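Local coordinates for sulfur oxidation protein soxB (Thermus thermophilus, PDB 2WDE) that probably acts in bacterial sulfur oxidation as a two-manganese hydrolase of the 5'-nucleotidase family, releasing sulfate from a carrier-bound intermediate, at residues D132-S137 with H163-L168; R144-V149 with E174-L179. All blocks are in the same frame, centred on the assembly; numbering follows the deposited sequence.

Interaction 1 (D132-S137 with H163-L168). With MN (manganese (II) ion), chain G; MN (manganese (II) ion), chain F; THJ (thiosulfate), chain H.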
# COMPACT_ATOMS: atom_id res chain seq x y z
N ASP A 132 -7.92 -0.90 -0.52
CA ASP A 132 -6.86 -1.41 -1.38
C ASP A 132 -6.81 -2.90 -1.12
O ASP A 132 -5.75 -3.50 -0.95
CB ASP A 132 -5.51 -0.75 -1.11
CG ASP A 132 -5.32 0.52 -1.89
OD1 ASP A 132 -6.30 0.92 -2.56
OD2 ASP A 132 -4.25 1.15 -1.79
N THR A 133 -8.00 -3.47 -1.09
CA THR A 133 -8.19 -4.88 -0.80
C THR A 133 -8.48 -5.77 -2.02
O THR A 133 -7.96 -6.88 -2.13
CB THR A 133 -9.36 -5.05 0.19
OG1 THR A 133 -9.17 -4.16 1.31
CG2 THR A 133 -9.46 -6.49 0.68
N TRP A 134 -9.42 -5.33 -2.85
CA TRP A 134 -9.96 -6.15 -3.94
C TRP A 134 -9.07 -6.39 -5.14
O TRP A 134 -9.35 -7.28 -5.95
CB TRP A 134 -11.23 -5.50 -4.47
CG TRP A 134 -12.36 -5.45 -3.50
CD1 TRP A 134 -12.46 -6.11 -2.30
CD2 TRP A 134 -13.61 -4.79 -3.70
NE1 TRP A 134 -13.68 -5.84 -1.71
CE2 TRP A 134 -14.40 -5.02 -2.55
CE3 TRP A 134 -14.12 -3.95 -4.71
CZ2 TRP A 134 -15.68 -4.47 -2.39
CZ3 TRP A 134 -15.40 -3.41 -4.56
CH2 TRP A 134 -16.16 -3.67 -3.40
N THR A 135 -8.05 -5.55 -5.29
CA THR A 135 -7.23 -5.55 -6.49
C THR A 135 -5.78 -6.00 -6.37
O THR A 135 -5.27 -6.26 -5.28
CB THR A 135 -7.25 -4.12 -7.06
OG1 THR A 135 -6.89 -3.20 -6.02
CG2 THR A 135 -8.66 -3.75 -7.55
N ASN A 136 -5.11 -6.04 -7.53
CA ASN A 136 -3.67 -6.30 -7.62
C ASN A 136 -3.12 -7.65 -7.19
O ASN A 136 -2.13 -7.72 -6.46
CB ASN A 136 -2.92 -5.15 -6.96
CG ASN A 136 -3.60 -3.81 -7.20
OD1 ASN A 136 -4.13 -3.20 -6.27
ND2 ASN A 136 -3.63 -3.37 -8.46
N SER A 137 -3.72 -8.71 -7.71
CA SER A 137 -3.27 -10.07 -7.40
C SER A 137 -3.81 -11.03 -8.45
O SER A 137 -4.71 -10.68 -9.20
CB SER A 137 -3.75 -10.51 -6.01
OG SER A 137 -5.12 -10.89 -6.04
N HIS A 163 -9.94 2.64 -2.31
CA HIS A 163 -9.02 3.39 -3.15
C HIS A 163 -8.89 2.64 -4.47
O HIS A 163 -9.64 2.91 -5.42
CB HIS A 163 -7.65 3.62 -2.51
CG HIS A 163 -6.63 4.16 -3.47
ND1 HIS A 163 -5.28 4.18 -3.20
CD2 HIS A 163 -6.78 4.68 -4.72
CE1 HIS A 163 -4.63 4.67 -4.25
NE2 HIS A 163 -5.52 5.00 -5.17
N TRP A 164 -7.98 1.66 -4.52
CA TRP A 164 -7.74 0.88 -5.74
C TRP A 164 -8.94 0.06 -6.21
O TRP A 164 -8.99 -0.41 -7.35
CB TRP A 164 -6.48 0.01 -5.59
CG TRP A 164 -5.18 0.74 -5.90
CD1 TRP A 164 -4.45 1.53 -5.04
CD2 TRP A 164 -4.48 0.76 -7.15
NE1 TRP A 164 -3.32 2.00 -5.67
CE2 TRP A 164 -3.33 1.55 -6.97
CE3 TRP A 164 -4.72 0.17 -8.40
CZ2 TRP A 164 -2.44 1.83 -8.01
CZ3 TRP A 164 -3.82 0.42 -9.43
CH2 TRP A 164 -2.69 1.23 -9.22
N GLU A 165 -9.91 -0.12 -5.32
CA GLU A 165 -11.15 -0.83 -5.65
C GLU A 165 -11.74 -0.22 -6.93
O GLU A 165 -12.30 -0.92 -7.78
CB GLU A 165 -12.18 -0.63 -4.52
CG GLU A 165 -12.07 -1.61 -3.36
CD GLU A 165 -10.77 -1.47 -2.59
OE1 GLU A 165 -10.25 -0.35 -2.50
OE2 GLU A 165 -10.28 -2.48 -2.05
N TRP A 166 -11.64 1.10 -7.06
CA TRP A 166 -12.23 1.79 -8.19
C TRP A 166 -11.60 1.49 -9.55
O TRP A 166 -12.19 1.81 -10.58
CB TRP A 166 -12.39 3.29 -7.91
CG TRP A 166 -13.28 3.53 -6.73
CD1 TRP A 166 -12.90 3.66 -5.42
CD2 TRP A 166 -14.71 3.48 -6.73
NE1 TRP A 166 -14.02 3.73 -4.60
CE2 TRP A 166 -15.14 3.66 -5.39
CE3 TRP A 166 -15.68 3.33 -7.73
CZ2 TRP A 166 -16.49 3.69 -5.04
CZ3 TRP A 166 -17.02 3.35 -7.37
CH2 TRP A 166 -17.41 3.54 -6.04
N THR A 167 -10.44 0.83 -9.55
CA THR A 167 -9.81 0.48 -10.82
C THR A 167 -10.54 -0.67 -11.49
O THR A 167 -10.22 -1.06 -12.62
CB THR A 167 -8.28 0.27 -10.72
OG1 THR A 167 -7.99 -0.86 -9.89
CG2 THR A 167 -7.62 1.53 -10.18
N LEU A 168 -11.56 -1.17 -10.81
CA LEU A 168 -12.40 -2.22 -11.38
C LEU A 168 -13.50 -1.54 -12.20
O LEU A 168 -14.23 -2.19 -12.93
CB LEU A 168 -13.03 -3.05 -10.26
CG LEU A 168 -12.04 -3.96 -9.54
CD1 LEU A 168 -12.71 -4.65 -8.36
CD2 LEU A 168 -11.44 -4.98 -10.50
MN MN G . -4.02 3.36 -1.58
MN MN F . -2.22 0.32 -1.10
S1 THJ H . -1.06 2.65 -3.10
O1 THJ H . -2.37 3.25 -3.28
O2 THJ H . -1.11 1.21 -2.87
O3 THJ H . -0.25 3.36 -2.12
S2 THJ H . -0.10 2.88 -4.88
O HOH W 1 -2.18 2.25 -0.71
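Asp-132 and Trp-164 bring their CA atoms to within 5.0 Å, and the irregular segment 132-137 passes the 3-10 turn 164-168 with Trp-134 beside Glu-165. Two carboxylates join the segments, one from each. The chain of Glu-165 bends at chi2 (65°), which turns its end back onto the backbone N-H groups opposite. Its OE2 accepts from Thr-133 N at 2.7 Å on the syn lone pair and from Trp-134 N on the anti side, tilted out of the carboxylate plane. OE1 accepts from Asp-132 N, again syn, and from His-163 N. CG of Glu-165 lies over one face of the Trp-134 indole, toward its rim.

The reverse link comes from Asp-132, whose OD1 receives a nearly straight bond (167°) from Trp-164 N at 2.7 Å. Its other oxygen, OD2, bridges the metals, at 2.2 Å from one manganese and 2.3 Å from the second. His-163 ND1 binds the first ion at 2.2 Å, while CD1 of Trp-164 sits over a face of the histidine ring. Asn-136 stands its amide almost upright (84°) to the Trp-164 ring. His-263 and His-286 add to the first ion's shell, and Asp-36, His-38 and His-288 to the second's. Thiosulfate spans both ions through O1 and O2, and a water bridges them too.

With an alanine in place of Glu-165, four backbone N-H groups would lose their acceptor, and the loop that carries Asp-132 would probably be freer to shift against the metals. The principle illustrated is second-shell support: Glu-165 bonds to the backbone N of Asp-132 and of His-163, the two metal ligands in these segments, and so probably helps to position them, while Asp-132 divides its carboxylate between protein and metal, which probably helps to orient the bridging oxygen.

Interaction 2 (R144-V149 with E174-L179). With TBU (tertiary-butyl alcohol), chain D.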
# COMPACT_ATOMS: atom_id res chain seq x y z
N ARG A 144 -11.98 -10.63 -11.44
CA ARG A 144 -12.35 -9.22 -11.43
C ARG A 144 -12.74 -8.78 -10.01
O ARG A 144 -13.72 -8.05 -9.81
CB ARG A 144 -13.45 -8.91 -12.45
CG ARG A 144 -12.94 -8.94 -13.90
CD ARG A 144 -14.08 -8.73 -14.90
NE ARG A 144 -15.14 -9.71 -14.71
CZ ARG A 144 -16.42 -9.40 -14.51
NH1 ARG A 144 -16.81 -8.13 -14.50
NH2 ARG A 144 -17.31 -10.36 -14.31
N GLY A 145 -11.95 -9.23 -9.03
CA GLY A 145 -12.14 -8.87 -7.63
C GLY A 145 -13.15 -9.67 -6.82
O GLY A 145 -13.13 -9.64 -5.59
N GLU A 146 -14.03 -10.41 -7.50
CA GLU A 146 -15.07 -11.16 -6.80
C GLU A 146 -14.60 -12.11 -5.71
O GLU A 146 -15.21 -12.17 -4.64
CB GLU A 146 -16.02 -11.87 -7.78
CG GLU A 146 -17.09 -12.69 -7.05
CD GLU A 146 -18.03 -13.43 -7.98
OE1 GLU A 146 -18.13 -13.05 -9.17
OE2 GLU A 146 -18.69 -14.37 -7.51
N ALA A 147 -13.56 -12.88 -5.99
CA ALA A 147 -13.05 -13.83 -5.02
C ALA A 147 -12.55 -13.14 -3.75
O ALA A 147 -12.61 -13.70 -2.66
CB ALA A 147 -11.97 -14.69 -5.62
N VAL A 148 -12.03 -11.92 -3.89
CA VAL A 148 -11.55 -11.20 -2.72
C VAL A 148 -12.74 -10.81 -1.86
O VAL A 148 -12.69 -10.91 -0.64
CB VAL A 148 -10.65 -9.99 -3.07
CG1 VAL A 148 -10.06 -9.40 -1.79
CG2 VAL A 148 -9.53 -10.41 -4.02
N VAL A 149 -13.82 -10.38 -2.51
CA VAL A 149 -15.03 -10.00 -1.79
C VAL A 149 -15.59 -11.19 -1.03
O VAL A 149 -16.02 -11.06 0.12
CB VAL A 149 -16.10 -9.35 -2.70
CG1 VAL A 149 -17.34 -8.99 -1.87
CG2 VAL A 149 -15.55 -8.11 -3.37
N GLU A 174 -20.03 -1.34 -7.95
CA GLU A 174 -21.43 -1.41 -7.52
C GLU A 174 -21.90 -2.86 -7.41
O GLU A 174 -22.58 -3.24 -6.46
CB GLU A 174 -22.34 -0.61 -8.45
CG GLU A 174 -21.71 0.65 -9.01
CD GLU A 174 -22.16 1.92 -8.31
OE1 GLU A 174 -22.94 2.69 -8.91
OE2 GLU A 174 -21.67 2.20 -7.20
N GLU A 175 -21.50 -3.68 -8.38
CA GLU A 175 -21.85 -5.10 -8.38
C GLU A 175 -21.31 -5.77 -7.13
O GLU A 175 -22.04 -6.44 -6.40
CB GLU A 175 -21.22 -5.79 -9.59
CG GLU A 175 -22.20 -6.33 -10.61
CD GLU A 175 -21.58 -7.42 -11.46
OE1 GLU A 175 -20.50 -7.17 -12.05
OE2 GLU A 175 -22.14 -8.53 -11.51
N LEU A 176 -20.01 -5.61 -6.91
CA LEU A 176 -19.31 -6.23 -5.79
C LEU A 176 -19.85 -5.81 -4.43
O LEU A 176 -19.86 -6.60 -3.49
CB LEU A 176 -17.81 -5.96 -5.90
CG LEU A 176 -17.09 -6.76 -7.00
CD1 LEU A 176 -15.56 -6.53 -6.98
CD2 LEU A 176 -17.40 -8.23 -6.89
N LEU A 177 -20.31 -4.57 -4.33
CA LEU A 177 -20.88 -4.08 -3.09
C LEU A 177 -22.21 -4.79 -2.79
O LEU A 177 -22.68 -4.81 -1.65
CB LEU A 177 -21.08 -2.57 -3.17
CG LEU A 177 -19.77 -1.78 -3.01
CD1 LEU A 177 -19.98 -0.28 -3.10
CD2 LEU A 177 -19.07 -2.17 -1.72
N GLY A 178 -22.82 -5.38 -3.82
CA GLY A 178 -24.07 -6.09 -3.65
C GLY A 178 -23.79 -7.43 -3.00
O GLY A 178 -24.65 -8.01 -2.32
N LEU A 179 -22.57 -7.90 -3.19
CA LEU A 179 -22.12 -9.16 -2.64
C LEU A 179 -21.48 -8.97 -1.25
O LEU A 179 -21.65 -9.81 -0.37
CB LEU A 179 -21.12 -9.80 -3.61
CG LEU A 179 -20.37 -11.07 -3.20
CD1 LEU A 179 -21.35 -12.23 -3.00
CD2 LEU A 179 -19.31 -11.41 -4.23
O TBU D . -21.19 -12.56 -9.16
C TBU D . -21.74 -11.46 -8.43
C1 TBU D . -20.59 -10.55 -7.99
C2 TBU D . -22.48 -11.97 -7.20
C3 TBU D . -22.71 -10.70 -9.33
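Leu-176 and Leu-179, one turn apart on helix 170-179, pack against the first turn of helix 146-155 without a hydrogen bond between the segments. Leu-176 directs its isobutyl group at the start of this helix: CD1 meets the carbonyl O of Arg-144, just before the N-cap, at 3.7 Å, and CD2 lies against CA of Glu-146. Gly-145, the N-cap residue, has a positive phi that favours glycine, and a CB there would come tight against CD1 of Leu-176. Val-149 spreads its two methyls over both leucines. With CG1 anti to the backbone N (chi1 179°), that branch meets CG of Leu-179 at 3.9 Å, while CG2 meets CD1 of Leu-176 at the same distance. Leu-179 takes the other leucine shape, CG anti to its own N and chi2 near 64°, which brings CD2 within 3.8 Å of CG of Glu-146.

Glu-146 is extended to its carboxylate, whose OE1 accepts from the hydroxyl of a bound tertiary-butyl alcohol at 3.1 Å, while OE2 forms a salt bridge with Arg-150. Arg-172 bridges the turns, pairing with Glu-175 and bonding to the carbonyl O of Arg-144. Strand 159-160, between the parallel strands 124-129 and 183-184, comes after helix 146-155 and before helix 170-179. The two helices belong to successive beta-alpha-beta crossovers and pack side by side, while Ala-147, turned from this contact, touches Phe-348 and Gln-352 of helix 343-353.

Overall arrangement
Interactions 1 and 2 are centred 10 Å apart and their segments alternate along the chain, so each connects the stretch after strand 124-129 with the stretch after strand 159-160. Trp-134 is the element common to both layers: its NE1 lies 3.4 Å from CG2 of Val-149, while the N-H itself bonds to Gln-152, and its CH2 meets CD2 of Leu-177 at 3.7 Å. The carbonyl O of Thr-133 likewise packs on CG1 of Val-148 at 3.3 Å. Interaction 1 supplies manganese ligands and touches the thiosulfate, whereas interaction 2 is helix packing farther out, with Gly-145 about 11 Å from the side chain of metal-binding His-38. Metal-bearing loops thus rest directly on a helix-to-helix layer.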